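Long-range contacts in putative peptide ABC-transport system periplasmic peptide-binding protein (Campylobacter jejuni, PDB 4OET), which probably serves as the periplasmic solute-binding component of an ABC importer, perhaps for peptides, and binds a metal ion: residues D59-D64 with F123-A128; S35-F40 with I135-K140; H285-S290 with D443-L448. All coordinates share one frame; numbering follows the deposited sequence.

How the contacts relate
Contact 2 opens first as the chain leaves the N terminus, at S35-F40, and it stays open until I135-K140 returns. Within that long loop, D59-D64 meets F123-A128, so contact 1 closes inside contact 2 and the two do not cross. Contact 3 follows in series, closing a separate loop between H285-S290 and D443-L448. Contact 1 joins a turn of the four-stranded antiparallel sheet to the loop leaving strand 117-122, contact 2 joins the chain entering strand 38-40 to the linker between helices 129-132 and 140-143, and contact 3 seats a loop on helix 434-450. None touches another; the centres of contacts 1 and 2 lie about 19 Å apart.

Contact 1: residues D59-D64 with F123-A128; sequences DGLVYD and FKPYPA
The phenol of Y63 meets the backbone of Y126 largely through water: one water sits in the ring plane at the hydroxyl edge of Y63, while the ring of F129 packs against Y63 edge-to-face. Within the loop, the ring of Y126 has the carbonyl carbon of A128 over the centre of one face, which tucks the chain back against its own aromatic group. The torsion of Y63 (chi1 -76°) turns CG anti to the carbonyl carbon and sends OH out to the opposing loop.

The in-plane water is gripped three times. It donates to G60 O at 2.5 Å, accepts from Y126 N at 2.9 Å, and lies 2.6 Å from Y63 OH, so that it links the backbones of G60 and Y126. A second water extends the chain, lying 2.9 Å from Y63 OH and donating to P127 O at 2.7 Å. Y63 OH thus has two water partners, which link it to successive loop residues, Y126 and P127.

Beside this polar half lies an apolar one. L61 and P125 run side by side, pointing the same way, and L61 CD1 rests 3.6 Å from P125 CD, close also to P125 N. The P125 ring reaches D59 as well, with P125 CG 3.8 Å from D59 O. Backbone pairing of Y63 with I120 and of L61 with L122 holds the turn at the start of strand 62-67.

Within the turn, D59 OD1 accepts from L61 N, two residues on, although the position of that carboxylate oxygen is less certain. The arrangement is consistent with an Asx turn in the link between the hairpin strands 51-56 and 62-67, packed by leucine, proline and water onto the loop that leaves the neighbouring strand 117-122.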
loop_
_atom_site.group_PDB
_atom_site.type_symbol
_atom_site.label_atom_id
_atom_site.label_comp_id
_atom_site.label_asym_id
_atom_site.label_seq_id
_atom_site.Cartn_x
_atom_site.Cartn_y
_atom_site.Cartn_z
ATOM N N ASP A 59 8.214 -0.682 -28.498
ATOM C CA ASP A 59 8.750 0.494 -27.825
ATOM C C ASP A 59 8.057 0.742 -26.487
ATOM O O ASP A 59 8.516 1.558 -25.680
ATOM C CB ASP A 59 8.638 1.720 -28.734
ATOM C CG ASP A 59 7.226 1.951 -29.245
ATOM O OD1 ASP A 59 6.282 1.307 -28.742
ATOM O OD2 ASP A 59 7.068 2.774 -30.174
ATOM N N GLY A 60 6.950 0.039 -26.259
ATOM C CA GLY A 60 6.234 0.128 -24.998
ATOM C C GLY A 60 5.408 1.393 -24.857
ATOM O O GLY A 60 4.955 1.731 -23.760
ATOM N N LEU A 61 5.210 2.093 -25.971
ATOM C CA LEU A 61 4.488 3.362 -25.968
ATOM C C LEU A 61 3.019 3.208 -26.338
ATOM O O LEU A 61 2.198 4.057 -25.986
ATOM C CB LEU A 61 5.138 4.366 -26.931
ATOM C CG LEU A 61 6.461 5.070 -26.600
ATOM C CD1 LEU A 61 7.110 4.551 -25.323
ATOM C CD2 LEU A 61 7.433 5.026 -27.770
ATOM N N VAL A 62 2.684 2.128 -27.041
ATOM C CA VAL A 62 1.325 1.964 -27.545
ATOM C C VAL A 62 0.652 0.714 -27.002
ATOM O O VAL A 62 1.126 -0.408 -27.182
ATOM C CB VAL A 62 1.299 1.924 -29.091
ATOM C CG1 VAL A 62 -0.097 1.543 -29.604
ATOM C CG2 VAL A 62 1.736 3.262 -29.660
ATOM N N TYR A 63 -0.465 0.924 -26.323
ATOM C CA TYR A 63 -1.207 -0.176 -25.749
ATOM C C TYR A 63 -2.514 -0.343 -26.496
ATOM O O TYR A 63 -3.364 0.556 -26.498
ATOM C CB TYR A 63 -1.466 0.066 -24.261
ATOM C CG TYR A 63 -0.260 -0.169 -23.379
ATOM C CD1 TYR A 63 0.862 0.647 -23.465
ATOM C CD2 TYR A 63 -0.243 -1.214 -22.464
ATOM C CE1 TYR A 63 1.965 0.433 -22.656
ATOM C CE2 TYR A 63 0.863 -1.439 -21.651
ATOM C CZ TYR A 63 1.960 -0.612 -21.754
ATOM O OH TYR A 63 3.057 -0.826 -20.951
ATOM N N ASP A 64 -2.669 -1.492 -27.145
ATOM C CA ASP A 64 -3.925 -1.819 -27.799
ATOM C C ASP A 64 -4.692 -2.716 -26.845
ATOM O O ASP A 64 -4.271 -3.835 -26.552
ATOM C CB ASP A 64 -3.675 -2.483 -29.159
ATOM C CG ASP A 64 -3.186 -1.486 -30.217
ATOM O OD1 ASP A 64 -4.021 -0.723 -30.755
ATOM O OD2 ASP A 64 -1.964 -1.442 -30.497
ATOM N N PHE A 123 3.693 8.921 -23.678
ATOM C CA PHE A 123 4.838 9.786 -23.944
ATOM C C PHE A 123 6.120 8.989 -23.785
ATOM O O PHE A 123 7.045 9.101 -24.596
ATOM C CB PHE A 123 4.867 10.975 -22.980
ATOM C CG PHE A 123 3.756 11.966 -23.183
ATOM C CD1 PHE A 123 3.813 12.904 -24.208
ATOM C CD2 PHE A 123 2.653 11.965 -22.339
ATOM C CE1 PHE A 123 2.790 13.823 -24.387
ATOM C CE2 PHE A 123 1.625 12.877 -22.513
ATOM C CZ PHE A 123 1.693 13.809 -23.540
ATOM N N LYS A 124 6.159 8.181 -22.725
ATOM C CA LYS A 124 7.337 7.394 -22.385
ATOM C C LYS A 124 6.930 6.038 -21.810
ATOM O O LYS A 124 5.807 5.882 -21.322
ATOM C CB LYS A 124 8.216 8.179 -21.402
ATOM C CG LYS A 124 7.525 8.517 -20.093
ATOM C CD LYS A 124 8.209 9.691 -19.404
ATOM C CE LYS A 124 7.884 9.740 -17.914
ATOM N NZ LYS A 124 6.531 10.329 -17.656
ATOM N N PRO A 125 7.838 5.047 -21.874
ATOM C CA PRO A 125 7.472 3.698 -21.419
ATOM C C PRO A 125 7.057 3.666 -19.948
ATOM O O PRO A 125 7.621 4.378 -19.113
ATOM C CB PRO A 125 8.754 2.888 -21.646
ATOM C CG PRO A 125 9.510 3.651 -22.715
ATOM C CD PRO A 125 9.198 5.094 -22.450
ATOM N N TYR A 126 6.063 2.837 -19.649
ATOM C CA TYR A 126 5.472 2.785 -18.321
ATOM C C TYR A 126 5.122 1.349 -17.983
ATOM O O TYR A 126 3.974 0.949 -18.114
ATOM C CB TYR A 126 4.234 3.685 -18.282
ATOM C CG TYR A 126 3.531 3.806 -16.949
ATOM C CD1 TYR A 126 4.234 3.792 -15.756
ATOM C CD2 TYR A 126 2.153 3.961 -16.894
ATOM C CE1 TYR A 126 3.579 3.915 -14.539
ATOM C CE2 TYR A 126 1.489 4.079 -15.690
ATOM C CZ TYR A 126 2.204 4.058 -14.514
ATOM O OH TYR A 126 1.546 4.181 -13.309
ATOM N N PRO A 127 6.123 0.559 -17.559
ATOM C CA PRO A 127 5.931 -0.885 -17.330
ATOM C C PRO A 127 4.850 -1.204 -16.308
ATOM O O PRO A 127 4.216 -2.261 -16.388
ATOM C CB PRO A 127 7.304 -1.360 -16.817
ATOM C CG PRO A 127 8.107 -0.106 -16.538
ATOM C CD PRO A 127 7.529 0.971 -17.408
ATOM N N ALA A 128 4.616 -0.284 -15.379
ATOM C CA ALA A 128 3.610 -0.499 -14.347
ATOM C C ALA A 128 2.207 -0.178 -14.852
ATOM O O ALA A 128 1.237 -0.259 -14.096
ATOM C CB ALA A 128 3.936 0.340 -13.120
HETATM O O HOH W 1 5.088 0.787 -21.397
HETATM O O HOH W 2 2.403 -2.114 -18.422
#

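Contact 2: residues S35-F40 with I135-K140; sequences SGLTRF and IGMLPK
This is a buried contact, combining close backbone approach with leucine-methionine packing, between two extended pieces of chain, S35 and G36 just ahead of strand 38-40 and I135-M137 in the linker from helix 129-132 to helix 140-143. The two chains come closest at the glycines, G36 and G136, whose CA atoms are 4.2 Å apart, and with no side chain on either the main chains can lie directly against each other.

A single direct hydrogen bond spans the gap: M137 N donates to S35 O at 2.8 Å, fairly straight at 158° but tilted from the carbonyl plane. The same oxygen receives a CA-H...O contact from G136 CA at 3.2 Å, so S35 O is held by neighbouring donors of one segment. A water completes the bridge, accepting from S35 N at 3.0 Å and donating to M137 O at 2.9 Å. S35 and M137 are therefore linked through both their amide and carbonyl groups, once directly and once through water.

Over this backbone core the side chains of L37 and M137 cross at about a right angle. L37 CD1 presses on the thioether, 3.4 Å from M137 SD, and also touches M137 CG. The bends of the methionine chain at chi2 (-64°) and chi3 fold it so that CE too comes near that methyl. V84 of helix 81-92 meets L37 from outside the pair, and S35 OG turns elsewhere, to T160 and Y183.

G136 lies near N31, a residue seen to bind magnesium in this protein. The arrangement is a close crossing of two loop segments at a glycine pair, with one direct and one water-mediated link, that ties the entry to the hairpin of strands 38-40 and 46-48 to the linker ahead of helix 140-143.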
loop_
_atom_site.group_PDB
_atom_site.type_symbol
_atom_site.label_atom_id
_atom_site.label_comp_id
_atom_site.label_asym_id
_atom_site.label_seq_id
_atom_site.Cartn_x
_atom_site.Cartn_y
_atom_site.Cartn_z
ATOM N N SER A 35 -14.671 -2.506 -11.097
ATOM C CA SER A 35 -13.589 -3.343 -11.607
ATOM C C SER A 35 -12.794 -2.540 -12.639
ATOM O O SER A 35 -13.291 -1.547 -13.179
ATOM C CB SER A 35 -14.124 -4.627 -12.238
ATOM O OG SER A 35 -15.136 -4.342 -13.189
ATOM N N GLY A 36 -11.560 -2.965 -12.892
ATOM C CA GLY A 36 -10.680 -2.307 -13.842
ATOM C C GLY A 36 -10.414 -3.153 -15.073
ATOM O O GLY A 36 -10.953 -4.256 -15.201
ATOM N N LEU A 37 -9.581 -2.645 -15.978
ATOM C CA LEU A 37 -9.193 -3.411 -17.155
ATOM C C LEU A 37 -8.390 -4.635 -16.765
ATOM O O LEU A 37 -8.465 -5.667 -17.437
ATOM C CB LEU A 37 -8.394 -2.550 -18.135
ATOM C CG LEU A 37 -9.088 -1.512 -19.035
ATOM C CD1 LEU A 37 -10.263 -0.830 -18.407
ATOM C CD2 LEU A 37 -8.085 -0.509 -19.593
ATOM N N THR A 38 -7.632 -4.522 -15.676
ATOM C CA THR A 38 -6.864 -5.644 -15.155
ATOM C C THR A 38 -7.193 -5.945 -13.697
ATOM O O THR A 38 -7.811 -5.133 -13.004
ATOM C CB THR A 38 -5.355 -5.392 -15.252
ATOM O OG1 THR A 38 -5.010 -4.254 -14.447
ATOM C CG2 THR A 38 -4.949 -5.157 -16.700
ATOM N N ARG A 39 -6.743 -7.112 -13.243
ATOM C CA ARG A 39 -6.923 -7.562 -11.869
ATOM C C ARG A 39 -5.748 -8.439 -11.475
ATOM O O ARG A 39 -4.837 -8.674 -12.275
ATOM C CB ARG A 39 -8.231 -8.336 -11.724
ATOM C CG ARG A 39 -8.268 -9.547 -12.630
ATOM C CD ARG A 39 -9.570 -10.295 -12.527
ATOM N NE ARG A 39 -9.604 -11.387 -13.492
ATOM C CZ ARG A 39 -9.249 -12.643 -13.229
ATOM N NH1 ARG A 39 -9.320 -13.562 -14.189
ATOM N NH2 ARG A 39 -8.827 -12.976 -12.016
ATOM N N PHE A 40 -5.762 -8.932 -10.245
ATOM C CA PHE A 40 -4.687 -9.807 -9.792
ATOM C C PHE A 40 -5.269 -11.040 -9.137
ATOM O O PHE A 40 -6.282 -10.946 -8.432
ATOM C CB PHE A 40 -3.771 -9.050 -8.832
ATOM C CG PHE A 40 -3.263 -7.755 -9.400
ATOM C CD1 PHE A 40 -2.128 -7.736 -10.203
ATOM C CD2 PHE A 40 -3.954 -6.565 -9.182
ATOM C CE1 PHE A 40 -1.665 -6.543 -10.750
ATOM C CE2 PHE A 40 -3.508 -5.369 -9.729
ATOM C CZ PHE A 40 -2.360 -5.355 -10.514
ATOM N N ILE A 135 -7.293 -0.064 -11.848
ATOM C CA ILE A 135 -8.193 0.916 -11.255
ATOM C C ILE A 135 -9.593 0.789 -11.866
ATOM O O ILE A 135 -9.749 0.518 -13.061
ATOM C CB ILE A 135 -7.655 2.351 -11.448
ATOM C CG1 ILE A 135 -8.455 3.353 -10.618
ATOM C CG2 ILE A 135 -7.683 2.755 -12.921
ATOM C CD1 ILE A 135 -8.245 3.209 -9.121
ATOM N N GLY A 136 -10.608 0.960 -11.029
ATOM C CA GLY A 136 -11.990 0.824 -11.450
ATOM C C GLY A 136 -12.386 1.770 -12.560
ATOM O O GLY A 136 -11.959 2.927 -12.596
ATOM N N MET A 137 -13.196 1.278 -13.488
ATOM C CA MET A 137 -13.683 2.128 -14.558
ATOM C C MET A 137 -14.925 2.904 -14.127
ATOM O O MET A 137 -15.716 2.428 -13.311
ATOM C CB MET A 137 -13.976 1.296 -15.803
ATOM C CG MET A 137 -12.732 0.730 -16.470
ATOM S SD MET A 137 -11.633 2.013 -17.105
ATOM C CE MET A 137 -10.406 2.085 -15.793
ATOM N N LEU A 138 -15.087 4.108 -14.665
ATOM C CA LEU A 138 -16.239 4.941 -14.329
ATOM C C LEU A 138 -17.252 4.946 -15.476
ATOM O O LEU A 138 -16.876 4.854 -16.650
ATOM C CB LEU A 138 -15.788 6.364 -14.005
ATOM C CG LEU A 138 -14.974 6.495 -12.710
ATOM C CD1 LEU A 138 -14.335 7.879 -12.589
ATOM C CD2 LEU A 138 -15.840 6.193 -11.492
ATOM N N PRO A 139 -18.550 5.014 -15.137
ATOM C CA PRO A 139 -19.593 5.051 -16.166
ATOM C C PRO A 139 -19.759 6.446 -16.776
ATOM O O PRO A 139 -20.144 7.390 -16.077
ATOM C CB PRO A 139 -20.850 4.642 -15.401
ATOM C CG PRO A 139 -20.583 5.076 -13.986
ATOM C CD PRO A 139 -19.110 4.906 -13.776
ATOM N N LYS A 140 -19.484 6.564 -18.070
ATOM C CA LYS A 140 -19.580 7.841 -18.760
ATOM C C LYS A 140 -21.005 8.373 -18.777
ATOM O O LYS A 140 -21.236 9.568 -18.576
ATOM C CB LYS A 140 -19.068 7.701 -20.194
ATOM C CG LYS A 140 -18.959 9.004 -20.958
ATOM C CD LYS A 140 -18.572 8.735 -22.404
ATOM C CE LYS A 140 -19.071 9.830 -23.328
ATOM N NZ LYS A 140 -18.635 9.581 -24.730
HETATM O O HOH W 3 -16.176 -0.379 -12.675
#

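Contact 3: residues H285-S290 with D443-L448; sequences HPLERS and DFIDAL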
loop_
_atom_site.group_PDB
_atom_site.type_symbol
_atom_site.label_atom_id
_atom_site.label_comp_id
_atom_site.label_asym_id
_atom_site.label_seq_id
_atom_site.Cartn_x
_atom_site.Cartn_y
_atom_site.Cartn_z
ATOM N N HIS A 285 14.752 -4.006 2.815
ATOM C CA HIS A 285 14.573 -3.149 1.649
ATOM C C HIS A 285 13.105 -3.174 1.188
ATOM O O HIS A 285 12.332 -4.016 1.643
ATOM C CB HIS A 285 15.560 -3.561 0.538
ATOM C CG HIS A 285 15.223 -4.842 -0.155
ATOM N ND1 HIS A 285 14.140 -4.971 -1.002
ATOM C CD2 HIS A 285 15.856 -6.039 -0.168
ATOM C CE1 HIS A 285 14.109 -6.199 -1.485
ATOM N NE2 HIS A 285 15.141 -6.867 -0.997
ATOM N N PRO A 286 12.705 -2.235 0.310
ATOM C CA PRO A 286 11.254 -2.089 0.107
ATOM C C PRO A 286 10.611 -3.010 -0.939
ATOM O O PRO A 286 9.429 -2.816 -1.242
ATOM C CB PRO A 286 11.110 -0.630 -0.340
ATOM C CG PRO A 286 12.438 -0.285 -0.984
ATOM C CD PRO A 286 13.480 -1.223 -0.436
ATOM N N LEU A 287 11.337 -3.988 -1.470
ATOM C CA LEU A 287 10.748 -4.871 -2.482
ATOM C C LEU A 287 10.783 -6.345 -2.108
ATOM O O LEU A 287 10.949 -7.195 -2.981
ATOM C CB LEU A 287 11.453 -4.704 -3.832
ATOM C CG LEU A 287 11.395 -3.387 -4.605
ATOM C CD1 LEU A 287 9.986 -2.806 -4.563
ATOM C CD2 LEU A 287 12.394 -2.419 -4.063
ATOM N N GLU A 288 10.625 -6.660 -0.828
ATOM C CA GLU A 288 10.794 -8.048 -0.379
ATOM C C GLU A 288 9.549 -8.914 -0.609
ATOM O O GLU A 288 9.507 -10.076 -0.201
ATOM C CB GLU A 288 11.209 -8.071 1.090
ATOM C CG GLU A 288 12.618 -7.511 1.274
ATOM C CD GLU A 288 13.175 -7.717 2.658
ATOM O OE1 GLU A 288 13.245 -6.721 3.410
ATOM O OE2 GLU A 288 13.552 -8.861 2.990
ATOM N N ARG A 289 8.528 -8.336 -1.233
ATOM C CA ARG A 289 7.387 -9.116 -1.715
ATOM C C ARG A 289 7.299 -9.065 -3.243
ATOM O O ARG A 289 6.320 -9.527 -3.830
ATOM C CB ARG A 289 6.077 -8.610 -1.104
ATOM C CG ARG A 289 6.030 -8.702 0.409
ATOM C CD ARG A 289 5.967 -10.141 0.858
ATOM N NE ARG A 289 5.960 -10.250 2.314
ATOM C CZ ARG A 289 6.994 -10.661 3.039
ATOM N NH1 ARG A 289 8.126 -11.011 2.440
ATOM N NH2 ARG A 289 6.889 -10.732 4.360
ATOM N N SER A 290 8.297 -8.456 -3.881
ATOM C CA SER A 290 8.278 -8.302 -5.334
ATOM C C SER A 290 9.208 -9.269 -6.049
ATOM O O SER A 290 10.202 -9.728 -5.483
ATOM C CB SER A 290 8.642 -6.869 -5.720
ATOM O OG SER A 290 8.700 -6.727 -7.128
ATOM N N ASP A 443 20.462 -3.113 -8.475
ATOM C CA ASP A 443 21.322 -1.948 -8.294
ATOM C C ASP A 443 20.692 -0.976 -7.303
ATOM O O ASP A 443 21.377 -0.413 -6.449
ATOM C CB ASP A 443 21.571 -1.239 -9.619
ATOM C CG ASP A 443 22.456 -2.037 -10.550
ATOM O OD1 ASP A 443 23.175 -2.940 -10.061
ATOM O OD2 ASP A 443 22.434 -1.748 -11.770
ATOM N N PHE A 444 19.370 -0.841 -7.384
ATOM C CA PHE A 444 18.617 0.015 -6.470
ATOM C C PHE A 444 18.756 -0.480 -5.037
ATOM O O PHE A 444 19.110 0.282 -4.132
ATOM C CB PHE A 444 17.141 0.044 -6.891
ATOM C CG PHE A 444 16.199 0.607 -5.848
ATOM C CD1 PHE A 444 16.323 1.916 -5.406
ATOM C CD2 PHE A 444 15.154 -0.160 -5.356
ATOM C CE1 PHE A 444 15.437 2.442 -4.469
ATOM C CE2 PHE A 444 14.269 0.359 -4.422
ATOM C CZ PHE A 444 14.408 1.656 -3.974
ATOM N N ILE A 445 18.504 -1.770 -4.850
ATOM C CA ILE A 445 18.606 -2.380 -3.537
ATOM C C ILE A 445 20.033 -2.269 -2.991
ATOM O O ILE A 445 20.232 -1.931 -1.821
ATOM C CB ILE A 445 18.145 -3.855 -3.586
ATOM C CG1 ILE A 445 16.629 -3.917 -3.818
ATOM C CG2 ILE A 445 18.493 -4.579 -2.308
ATOM C CD1 ILE A 445 16.144 -5.232 -4.419
ATOM N N ASP A 446 21.021 -2.527 -3.841
ATOM C CA ASP A 446 22.413 -2.429 -3.421
ATOM C C ASP A 446 22.743 -0.996 -3.027
ATOM O O ASP A 446 23.426 -0.761 -2.023
ATOM C CB ASP A 446 23.358 -2.901 -4.530
ATOM C CG ASP A 446 23.335 -4.415 -4.713
ATOM O OD1 ASP A 446 22.929 -5.121 -3.765
ATOM O OD2 ASP A 446 23.723 -4.893 -5.806
ATOM N N ALA A 447 22.237 -0.040 -3.804
ATOM C CA ALA A 447 22.487 1.376 -3.538
ATOM C C ALA A 447 21.861 1.811 -2.220
ATOM O O ALA A 447 22.433 2.638 -1.503
ATOM C CB ALA A 447 21.966 2.236 -4.678
ATOM N N LEU A 448 20.691 1.254 -1.904
ATOM C CA LEU A 448 20.029 1.570 -0.640
ATOM C C LEU A 448 20.853 1.080 0.535
ATOM O O LEU A 448 20.983 1.781 1.537
ATOM C CB LEU A 448 18.631 0.962 -0.566
ATOM C CG LEU A 448 17.535 1.575 -1.441
ATOM C CD1 LEU A 448 16.248 0.792 -1.253
ATOM C CD2 LEU A 448 17.319 3.040 -1.119
#
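The loop H285-S290 approaches helix 434-450 with H285 and I445 nearest, their CA atoms 6.6 Å apart, and then folds into a type I turn from L287 to S290 closed by S290 N to L287 O.

The imidazole of H285 lies sandwiched between aliphatic groups. I445 CD1 stands over one face, 3.9 Å from the ring centroid and 19° off the normal, a CH-pi contact, while E288 CG covers the opposite face. I445 CG2 adds a touch at H285 CD2. The torsion that sets CG between the backbone N and the carbonyl carbon (chi1 73°) folds the ring over its own loop, where H285 ND1 accepts from L287 N at 3.0 Å. NE2 bonds to N293 OD1.

The other two loop residues meet the helix through carbon alone. L287 CD2 arrives at the edge of the F444 ring, near its plane and 3.4 Å from F444 CE2, the two side chains crossing at about a right angle. P286 packs alongside: its ring atom CD meets L448 CD1 at 3.5 Å, and its CG comes obliquely to the F444 ring. L448 CD1 also lies over one face of that ring, so F444 and L448 form one surface for the proline.

The chemistry divides cleanly: the helix supplies only aliphatic and aromatic carbon, whereas polar bonds stay within the loop or go to neighbours such as N293 and Y459. With ND1 accepting and NE2 bonded to the side-chain oxygen of N293, the buried histidine is probably neutral and protonated at NE2, its ring fixed by bonds at both nitrogens.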